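Local coordinates for salicylate carboxymethyltransferase (Clarkia breweri, PDB 1M6E), which transfers a methyl group from S-adenosyl-L-methionine to the carboxyl group of the plant hormone salicylic acid, giving the volatile ester methyl salicylate, at residues A[91-97]-A[120-126]; A[247-251]-A[315-320]. All blocks are in the same frame, centred on the assembly; numbering follows the deposited sequence.

The two contacts lie in different parts of one chain, their centres about 36 Å apart and their nearest atoms about 16 Å apart. Interaction 1 comes first along the chain and closes before interaction 2 opens. It pairs strands 91-98 and 121-127 in the Rossmann-fold sheet, with 121-127 outermost within the chain, and Asn97, at the end of segment 91-97, touches the bound S-adenosyl-L-homocysteine. Interaction 2 uses no strand. It packs a loop between helices 227-238 and 260-268 against helix 303-320. Its Leu315 lies about 7 Å from the bound 2-hydroxybenzoic acid, side chain to ligand. Interaction 1 thus belongs to the cofactor side of the enzyme, and interaction 2 lies beyond the salicylate pocket.

Interaction 1: A[91-97]-A[120-126]; sequences EYQIFLN and VCFINGV
Asn124 bonds twice to one carbonyl: its N donates to Ile94 O at 2.8 Å, and its ND2 adds a weak bond to the same Ile94 O at 3.3 Å. The backbone bonds, Asn124 N to Ile94 O among them, follow regular parallel pairing. Strands 91-97 and 121-126 run in the same direction at 28°, in extended conformation, with axes 4.4 Å apart at closest. Bridges run in step from Tyr92 with Cys121 to Asn97 with Val126. Tyr92 N donates to Val120 O (3.2 Å), and Phe122 N to Tyr92 O (3.0 Å). Ile94 N reaches Phe122 O (3.0 Å). Leu96 N meets Asn124 O (2.7 Å), and Val126 N meets Leu96 O (2.7 Å).

On one face are Tyr92, Ile94, Leu96, Cys121 and Ile123. Ile94 and Ile123 are both mt, with Ile94 CD1 4.2 Å from Ile123 CG1. Leu96 CD1 lies 3.9 Å from Ile123 CG2. Helix 74-82 packs on Tyr92, Ile94 and Cys121. On the other face, Phe95 (chi1 m) brings CD2 to 3.5 Å from Val126 CG2. Here the second subunit packs on Gln93, Phe122, Asn124 and Val126, and its Arg133 forms a salt bridge with Glu91.

This is the parallel pair of a beta-alpha-beta unit, with helix 104-108 in the connection, as expected in a Rossmann fold. At the C-terminal end, Asn97 (chi1 t) touches S-adenosyl-L-homocysteine. Its ND2 donates to Val126 O at 2.9 Å and also bonds Gly128 O, so the amide of a cofactor-pocket residue is held by the neighbouring strand and the loop after it.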
ATOM      1  N   GLU A  91      -3.569  20.073   6.759  1.00 65.40           N
ATOM      2  CA  GLU A  91      -2.929  19.132   5.839  1.00 65.23           C
ATOM      3  C   GLU A  91      -3.832  17.910   5.922  1.00 66.61           C
ATOM      4  O   GLU A  91      -4.260  17.527   7.018  1.00 70.63           O
ATOM      5  CB  GLU A  91      -1.527  18.759   6.308  1.00 65.76           C
ATOM      6  CG  GLU A  91      -0.499  19.812   6.014  1.00 76.03           C
ATOM      7  CD  GLU A  91       0.869  19.474   6.580  1.00 82.13           C
ATOM      8  OE1 GLU A  91       0.971  19.297   7.818  1.00 82.01           O
ATOM      9  OE2 GLU A  91       1.839  19.399   5.787  1.00 80.09           O
ATOM     10  N   TYR A  92      -4.155  17.298   4.792  1.00 56.88           N
ATOM     11  CA  TYR A  92      -5.028  16.142   4.871  1.00 48.08           C
ATOM     12  C   TYR A  92      -4.216  14.876   4.930  1.00 45.99           C
ATOM     13  O   TYR A  92      -3.276  14.700   4.144  1.00 46.61           O
ATOM     14  CB  TYR A  92      -5.977  16.109   3.688  1.00 46.02           C
ATOM     15  CG  TYR A  92      -6.810  17.344   3.611  1.00 55.14           C
ATOM     16  CD1 TYR A  92      -6.292  18.533   3.080  1.00 54.45           C
ATOM     17  CD2 TYR A  92      -8.106  17.352   4.124  1.00 66.24           C
ATOM     18  CE1 TYR A  92      -7.052  19.706   3.063  1.00 65.23           C
ATOM     19  CE2 TYR A  92      -8.874  18.513   4.114  1.00 74.16           C
ATOM     20  CZ  TYR A  92      -8.344  19.683   3.584  1.00 73.95           C
ATOM     21  OH  TYR A  92      -9.124  20.813   3.592  1.00 77.06           O
ATOM     22  N   GLN A  93      -4.545  14.014   5.891  1.00 35.46           N
ATOM     23  CA  GLN A  93      -3.830  12.755   6.010  1.00 44.52           C
ATOM     24  C   GLN A  93      -4.776  11.597   5.854  1.00 44.11           C
ATOM     25  O   GLN A  93      -5.519  11.248   6.767  1.00 46.53           O
ATOM     26  CB  GLN A  93      -3.126  12.645   7.325  1.00 41.10           C
ATOM     27  CG  GLN A  93      -2.340  11.396   7.417  1.00 47.21           C
ATOM     28  CD  GLN A  93      -1.468  11.449   8.610  1.00 55.57           C
ATOM     29  OE1 GLN A  93      -1.933  11.830   9.689  1.00 61.17           O
ATOM     30  NE2 GLN A  93      -0.189  11.081   8.451  1.00 45.67           N
ATOM     31  N   ILE A  94      -4.705  10.990   4.677  1.00 47.03           N
ATOM     32  CA  ILE A  94      -5.576   9.906   4.291  1.00 40.87           C
ATOM     33  C   ILE A  94      -5.115   8.477   4.526  1.00 33.02           C
ATOM     34  O   ILE A  94      -3.961   8.114   4.305  1.00 30.98           O
ATOM     35  CB  ILE A  94      -5.915  10.061   2.840  1.00 36.82           C
ATOM     36  CG1 ILE A  94      -6.457  11.460   2.616  1.00 30.31           C
ATOM     37  CG2 ILE A  94      -6.897   8.993   2.425  1.00 43.98           C
ATOM     38  CD1 ILE A  94      -6.867  11.677   1.185  1.00 47.55           C
ATOM     39  N   PHE A  95      -6.065   7.664   4.961  1.00 21.59           N
ATOM     40  CA  PHE A  95      -5.813   6.265   5.230  1.00 20.56           C
ATOM     41  C   PHE A  95      -6.778   5.370   4.477  1.00 27.59           C
ATOM     42  O   PHE A  95      -7.961   5.333   4.829  1.00 24.30           O
ATOM     43  CB  PHE A  95      -5.935   6.024   6.728  1.00 16.89           C
ATOM     44  CG  PHE A  95      -4.803   6.597   7.508  1.00 21.31           C
ATOM     45  CD1 PHE A  95      -4.950   7.777   8.206  1.00 30.45           C
ATOM     46  CD2 PHE A  95      -3.549   5.994   7.464  1.00 29.05           C
ATOM     47  CE1 PHE A  95      -3.851   8.356   8.848  1.00 35.96           C
ATOM     48  CE2 PHE A  95      -2.458   6.557   8.093  1.00 36.29           C
ATOM     49  CZ  PHE A  95      -2.605   7.739   8.783  1.00 31.27           C
ATOM     50  N   LEU A  96      -6.279   4.668   3.451  1.00 25.55           N
ATOM     51  CA  LEU A  96      -7.091   3.749   2.643  1.00 22.56           C
ATOM     52  C   LEU A  96      -6.856   2.356   3.196  1.00 37.08           C
ATOM     53  O   LEU A  96      -5.737   1.825   3.128  1.00 34.99           O
ATOM     54  CB  LEU A  96      -6.669   3.768   1.187  1.00 20.54           C
ATOM     55  CG  LEU A  96      -6.619   5.126   0.505  1.00 29.63           C
ATOM     56  CD1 LEU A  96      -6.135   4.931  -0.894  1.00 19.52           C
ATOM     57  CD2 LEU A  96      -7.976   5.813   0.549  1.00 17.66           C
ATOM     58  N   ASN A  97      -7.919   1.781   3.759  1.00 37.02           N
ATOM     59  CA  ASN A  97      -7.862   0.469   4.373  1.00 35.98           C
ATOM     60  C   ASN A  97      -8.619  -0.652   3.706  1.00 38.31           C
ATOM     61  O   ASN A  97      -9.767  -0.519   3.262  1.00 35.64           O
ATOM     62  CB  ASN A  97      -8.335   0.525   5.825  1.00 39.09           C
ATOM     63  CG  ASN A  97      -8.745  -0.855   6.359  1.00 44.22           C
ATOM     64  OD1 ASN A  97      -9.919  -1.267   6.290  1.00 36.20           O
ATOM     65  ND2 ASN A  97      -7.771  -1.577   6.876  1.00 44.21           N
ATOM     66  N   VAL A 120      -2.575  19.505  -0.222  1.00110.28           N
ATOM     67  CA  VAL A 120      -1.528  18.528   0.056  1.00 97.17           C
ATOM     68  C   VAL A 120      -2.190  17.366   0.803  1.00 89.19           C
ATOM     69  O   VAL A 120      -2.662  17.508   1.939  1.00 88.24           O
ATOM     70  CB  VAL A 120      -0.322  19.147   0.859  1.00 99.08           C
ATOM     71  CG1 VAL A 120      -0.509  18.978   2.363  1.00 96.56           C
ATOM     72  CG2 VAL A 120       1.005  18.514   0.390  1.00 93.68           C
ATOM     73  N   CYS A 121      -2.270  16.224   0.128  1.00 74.58           N
ATOM     74  CA  CYS A 121      -2.880  15.051   0.723  1.00 67.39           C
ATOM     75  C   CYS A 121      -1.933  13.875   0.788  1.00 58.59           C
ATOM     76  O   CYS A 121      -1.629  13.215  -0.200  1.00 65.27           O
ATOM     77  CB  CYS A 121      -4.124  14.644  -0.049  1.00 62.93           C
ATOM     78  SG  CYS A 121      -5.091  16.043  -0.565  1.00 85.75           S
ATOM     79  N   PHE A 122      -1.463  13.609   1.980  1.00 42.22           N
ATOM     80  CA  PHE A 122      -0.585  12.499   2.149  1.00 47.50           C
ATOM     81  C   PHE A 122      -1.393  11.190   2.210  1.00 46.05           C
ATOM     82  O   PHE A 122      -2.086  10.915   3.197  1.00 36.68           O
ATOM     83  CB  PHE A 122       0.209  12.785   3.400  1.00 49.27           C
ATOM     84  CG  PHE A 122       0.859  14.128   3.361  1.00 35.40           C
ATOM     85  CD1 PHE A 122       0.496  15.119   4.229  1.00 44.62           C
ATOM     86  CD2 PHE A 122       1.862  14.386   2.450  1.00 44.41           C
ATOM     87  CE1 PHE A 122       1.129  16.336   4.195  1.00 29.32           C
ATOM     88  CE2 PHE A 122       2.499  15.593   2.406  1.00 19.85           C
ATOM     89  CZ  PHE A 122       2.131  16.569   3.286  1.00 39.62           C
ATOM     90  N   ILE A 123      -1.320  10.392   1.146  1.00 41.43           N
ATOM     91  CA  ILE A 123      -2.067   9.141   1.139  1.00 42.13           C
ATOM     92  C   ILE A 123      -1.307   7.962   1.700  1.00 37.23           C
ATOM     93  O   ILE A 123      -0.120   7.793   1.435  1.00 46.79           O
ATOM     94  CB  ILE A 123      -2.564   8.770  -0.253  1.00 37.46           C
ATOM     95  CG1 ILE A 123      -3.643   9.766  -0.673  1.00 38.35           C
ATOM     96  CG2 ILE A 123      -3.125   7.346  -0.239  1.00 30.83           C
ATOM     97  CD1 ILE A 123      -4.176   9.561  -2.036  1.00 37.55           C
ATOM     98  N   ASN A 124      -2.015   7.155   2.481  1.00 32.79           N
ATOM     99  CA  ASN A 124      -1.445   5.989   3.122  1.00 31.51           C
ATOM    100  C   ASN A 124      -2.390   4.805   3.002  1.00 33.06           C
ATOM    101  O   ASN A 124      -3.580   4.934   3.308  1.00 40.38           O
ATOM    102  CB  ASN A 124      -1.198   6.263   4.616  1.00 34.79           C
ATOM    103  CG  ASN A 124      -0.346   7.501   4.863  1.00 41.43           C
ATOM    104  OD1 ASN A 124       0.794   7.586   4.415  1.00 54.12           O
ATOM    105  ND2 ASN A 124      -0.897   8.466   5.586  1.00 47.07           N
ATOM    106  N   GLY A 125      -1.861   3.662   2.555  1.00 24.52           N
ATOM    107  CA  GLY A 125      -2.638   2.425   2.472  1.00 26.57           C
ATOM    108  C   GLY A 125      -2.425   1.635   3.776  1.00 23.74           C
ATOM    109  O   GLY A 125      -1.302   1.439   4.179  1.00 28.01           O
ATOM    110  N   VAL A 126      -3.490   1.215   4.447  1.00 23.51           N
ATOM    111  CA  VAL A 126      -3.402   0.479   5.720  1.00 28.78           C
ATOM    112  C   VAL A 126      -3.955  -0.939   5.567  1.00 27.66           C
ATOM    113  O   VAL A 126      -5.148  -1.158   5.747  1.00 27.32           O
ATOM    114  CB  VAL A 126      -4.273   1.150   6.765  1.00 32.82           C
ATOM    115  CG1 VAL A 126      -4.287   0.335   8.005  1.00 30.20           C
ATOM    116  CG2 VAL A 126      -3.808   2.547   7.003  1.00 32.07           C
TER

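Interaction 2: A[247-251]-A[315-320]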
ATOM      1  N   MET A 247     -19.548 -30.073  -2.162  1.00 76.61           N
ATOM      2  CA  MET A 247     -18.865 -28.788  -2.308  1.00 68.58           C
ATOM      3  C   MET A 247     -19.818 -27.627  -2.104  1.00 68.64           C
ATOM      4  O   MET A 247     -19.574 -26.805  -1.232  1.00 72.82           O
ATOM      5  CB  MET A 247     -18.261 -28.648  -3.684  1.00 73.53           C
ATOM      6  CG  MET A 247     -17.036 -29.473  -3.906  1.00 79.57           C
ATOM      7  SD  MET A 247     -15.678 -28.364  -4.197  1.00 86.99           S
ATOM      8  CE  MET A 247     -15.834 -28.047  -5.989  1.00 99.43           C
ATOM      9  N   ASP A 248     -20.890 -27.554  -2.908  1.00 66.60           N
ATOM     10  CA  ASP A 248     -21.878 -26.475  -2.783  1.00 62.57           C
ATOM     11  C   ASP A 248     -22.398 -26.465  -1.363  1.00 55.37           C
ATOM     12  O   ASP A 248     -22.646 -25.406  -0.812  1.00 56.30           O
ATOM     13  CB  ASP A 248     -23.070 -26.633  -3.767  1.00 72.71           C
ATOM     14  CG  ASP A 248     -23.928 -25.318  -3.926  1.00 78.20           C
ATOM     15  OD1 ASP A 248     -24.786 -24.980  -3.075  1.00 73.31           O
ATOM     16  OD2 ASP A 248     -23.744 -24.602  -4.926  1.00 76.30           O
ATOM     17  N   LYS A 249     -22.549 -27.624  -0.744  1.00 60.43           N
ATOM     18  CA  LYS A 249     -23.049 -27.615   0.625  1.00 66.56           C
ATOM     19  C   LYS A 249     -22.077 -27.041   1.665  1.00 65.05           C
ATOM     20  O   LYS A 249     -22.322 -27.096   2.867  1.00 68.61           O
ATOM     21  CB  LYS A 249     -23.585 -29.005   1.007  1.00 74.39           C
ATOM     22  CG  LYS A 249     -25.043 -29.206   0.492  1.00 76.60           C
ATOM     23  CD  LYS A 249     -25.429 -30.658   0.198  1.00 76.41           C
ATOM     24  CE  LYS A 249     -26.728 -30.713  -0.625  1.00 81.16           C
ATOM     25  NZ  LYS A 249     -27.005 -32.035  -1.297  1.00 65.00           N
ATOM     26  N   PHE A 250     -20.991 -26.440   1.190  1.00 69.83           N
ATOM     27  CA  PHE A 250     -20.022 -25.792   2.076  1.00 69.95           C
ATOM     28  C   PHE A 250     -19.824 -24.304   1.725  1.00 68.63           C
ATOM     29  O   PHE A 250     -19.409 -23.536   2.586  1.00 76.72           O
ATOM     30  CB  PHE A 250     -18.675 -26.534   2.065  1.00 69.59           C
ATOM     31  CG  PHE A 250     -18.671 -27.789   2.899  1.00 77.60           C
ATOM     32  CD1 PHE A 250     -17.808 -28.845   2.597  1.00 78.35           C
ATOM     33  CD2 PHE A 250     -19.551 -27.930   3.977  1.00 88.59           C
ATOM     34  CE1 PHE A 250     -17.821 -30.036   3.352  1.00 79.94           C
ATOM     35  CE2 PHE A 250     -19.575 -29.120   4.746  1.00 96.93           C
ATOM     36  CZ  PHE A 250     -18.703 -30.174   4.425  1.00 89.89           C
ATOM     37  N   ASN A 251     -20.121 -23.886   0.490  1.00 55.85           N
ATOM     38  CA  ASN A 251     -19.975 -22.478   0.141  1.00 49.77           C
ATOM     39  C   ASN A 251     -21.068 -21.667   0.866  1.00 58.36           C
ATOM     40  O   ASN A 251     -22.197 -22.135   0.981  1.00 50.31           O
ATOM     41  CB  ASN A 251     -20.112 -22.254  -1.380  1.00 43.33           C
ATOM     42  CG  ASN A 251     -19.729 -20.800  -1.800  1.00 57.62           C
ATOM     43  OD1 ASN A 251     -18.634 -20.329  -1.501  1.00 62.79           O
ATOM     44  ND2 ASN A 251     -20.628 -20.105  -2.477  1.00 42.72           N
ATOM     45  N   LEU A 315     -14.346 -15.412  -4.071  1.00 51.34           N
ATOM     46  CA  LEU A 315     -14.909 -16.308  -3.063  1.00 53.81           C
ATOM     47  C   LEU A 315     -15.199 -17.648  -3.725  1.00 55.25           C
ATOM     48  O   LEU A 315     -14.934 -18.710  -3.161  1.00 54.50           O
ATOM     49  CB  LEU A 315     -16.217 -15.740  -2.517  1.00 48.53           C
ATOM     50  CG  LEU A 315     -16.117 -14.449  -1.720  1.00 54.76           C
ATOM     51  CD1 LEU A 315     -17.489 -13.869  -1.550  1.00 58.57           C
ATOM     52  CD2 LEU A 315     -15.482 -14.731  -0.367  1.00 55.35           C
ATOM     53  N   LEU A 316     -15.751 -17.580  -4.929  1.00 48.30           N
ATOM     54  CA  LEU A 316     -16.085 -18.773  -5.693  1.00 56.19           C
ATOM     55  C   LEU A 316     -14.857 -19.494  -6.217  1.00 56.25           C
ATOM     56  O   LEU A 316     -14.642 -20.670  -5.920  1.00 55.85           O
ATOM     57  CB  LEU A 316     -16.946 -18.404  -6.887  1.00 54.02           C
ATOM     58  CG  LEU A 316     -18.311 -17.865  -6.553  1.00 50.13           C
ATOM     59  CD1 LEU A 316     -18.888 -17.282  -7.839  1.00 62.52           C
ATOM     60  CD2 LEU A 316     -19.171 -18.971  -5.961  1.00 37.34           C
ATOM     61  N   LEU A 317     -14.086 -18.784  -7.038  1.00 52.94           N
ATOM     62  CA  LEU A 317     -12.867 -19.316  -7.630  1.00 48.76           C
ATOM     63  C   LEU A 317     -12.039 -20.026  -6.567  1.00 51.38           C
ATOM     64  O   LEU A 317     -11.339 -20.988  -6.845  1.00 54.29           O
ATOM     65  CB  LEU A 317     -12.049 -18.178  -8.258  1.00 42.62           C
ATOM     66  CG  LEU A 317     -10.649 -18.568  -8.727  1.00 35.98           C
ATOM     67  CD1 LEU A 317     -10.803 -19.619  -9.747  1.00 32.17           C
ATOM     68  CD2 LEU A 317      -9.889 -17.392  -9.293  1.00 51.46           C
ATOM     69  N   ASP A 318     -12.117 -19.546  -5.338  1.00 52.22           N
ATOM     70  CA  ASP A 318     -11.365 -20.171  -4.271  1.00 56.06           C
ATOM     71  C   ASP A 318     -12.101 -21.340  -3.639  1.00 57.87           C
ATOM     72  O   ASP A 318     -11.492 -22.140  -2.954  1.00 58.08           O
ATOM     73  CB  ASP A 318     -11.010 -19.144  -3.190  1.00 71.01           C
ATOM     74  CG  ASP A 318     -10.147 -19.736  -2.068  1.00 76.48           C
ATOM     75  OD1 ASP A 318     -10.713 -20.108  -1.008  1.00 62.58           O
ATOM     76  OD2 ASP A 318      -8.903 -19.830  -2.259  1.00 82.19           O
ATOM     77  N   HIS A 319     -13.408 -21.452  -3.841  1.00 63.95           N
ATOM     78  CA  HIS A 319     -14.122 -22.569  -3.237  1.00 52.75           C
ATOM     79  C   HIS A 319     -14.480 -23.616  -4.255  1.00 55.72           C
ATOM     80  O   HIS A 319     -14.810 -24.723  -3.851  1.00 60.37           O
ATOM     81  CB  HIS A 319     -15.399 -22.118  -2.537  1.00 52.65           C
ATOM     82  CG  HIS A 319     -16.054 -23.194  -1.724  1.00 54.41           C
ATOM     83  ND1 HIS A 319     -15.759 -23.408  -0.394  1.00 66.71           N
ATOM     84  CD2 HIS A 319     -16.991 -24.113  -2.051  1.00 48.86           C
ATOM     85  CE1 HIS A 319     -16.488 -24.411   0.063  1.00 57.37           C
ATOM     86  NE2 HIS A 319     -17.243 -24.856  -0.923  1.00 51.17           N
ATOM     87  N   PHE A 320     -14.428 -23.278  -5.556  1.00 55.06           N
ATOM     88  CA  PHE A 320     -14.757 -24.236  -6.640  1.00 56.04           C
ATOM     89  C   PHE A 320     -13.737 -24.323  -7.799  1.00 56.25           C
ATOM     90  O   PHE A 320     -13.829 -25.233  -8.626  1.00 61.74           O
ATOM     91  CB  PHE A 320     -16.127 -23.932  -7.273  1.00 51.58           C
ATOM     92  CG  PHE A 320     -17.272 -23.943  -6.307  1.00 52.59           C
ATOM     93  CD1 PHE A 320     -17.742 -22.752  -5.753  1.00 51.66           C
ATOM     94  CD2 PHE A 320     -17.891 -25.141  -5.955  1.00 56.12           C
ATOM     95  CE1 PHE A 320     -18.810 -22.746  -4.863  1.00 45.79           C
ATOM     96  CE2 PHE A 320     -18.973 -25.153  -5.059  1.00 53.13           C
ATOM     97  CZ  PHE A 320     -19.429 -23.946  -4.515  1.00 56.73           C
TER
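Segment 247-251 is an irregular loop, folded back on itself by a hydrogen bond from Phe250 N to Met247 O. Segment 315-320 belongs to the last part of helix 303-320, which is kinked here. The turn of the loop packs against this end region of the helix, with CA atoms 6.8 Å apart at Asn251 and His319 and 7.5 Å apart at Met247 and Phe320. Two aromatic side chains of the helix segment meet the loop. Met247 SD lies 5.3 Å from the centroid of the Phe320 ring, obliquely, in a Met-aromatic contact, and Met247 CE is 3.6 Å from Phe320 CD2. Asn251 CB touches the same ring, 3.6 Å from Phe320 CZ. Asn251 ND2 also comes to 3.9 Å from Leu316 CD2. Asp248, Phe250 and Asn251 probably contribute to a magnesium site. His319 presents a face to Asn251, whose CB makes a CH-pi contact with it. At the edge of the imidazole, His319 NE2 donates a hydrogen bond to Met247 O at 3.1 Å.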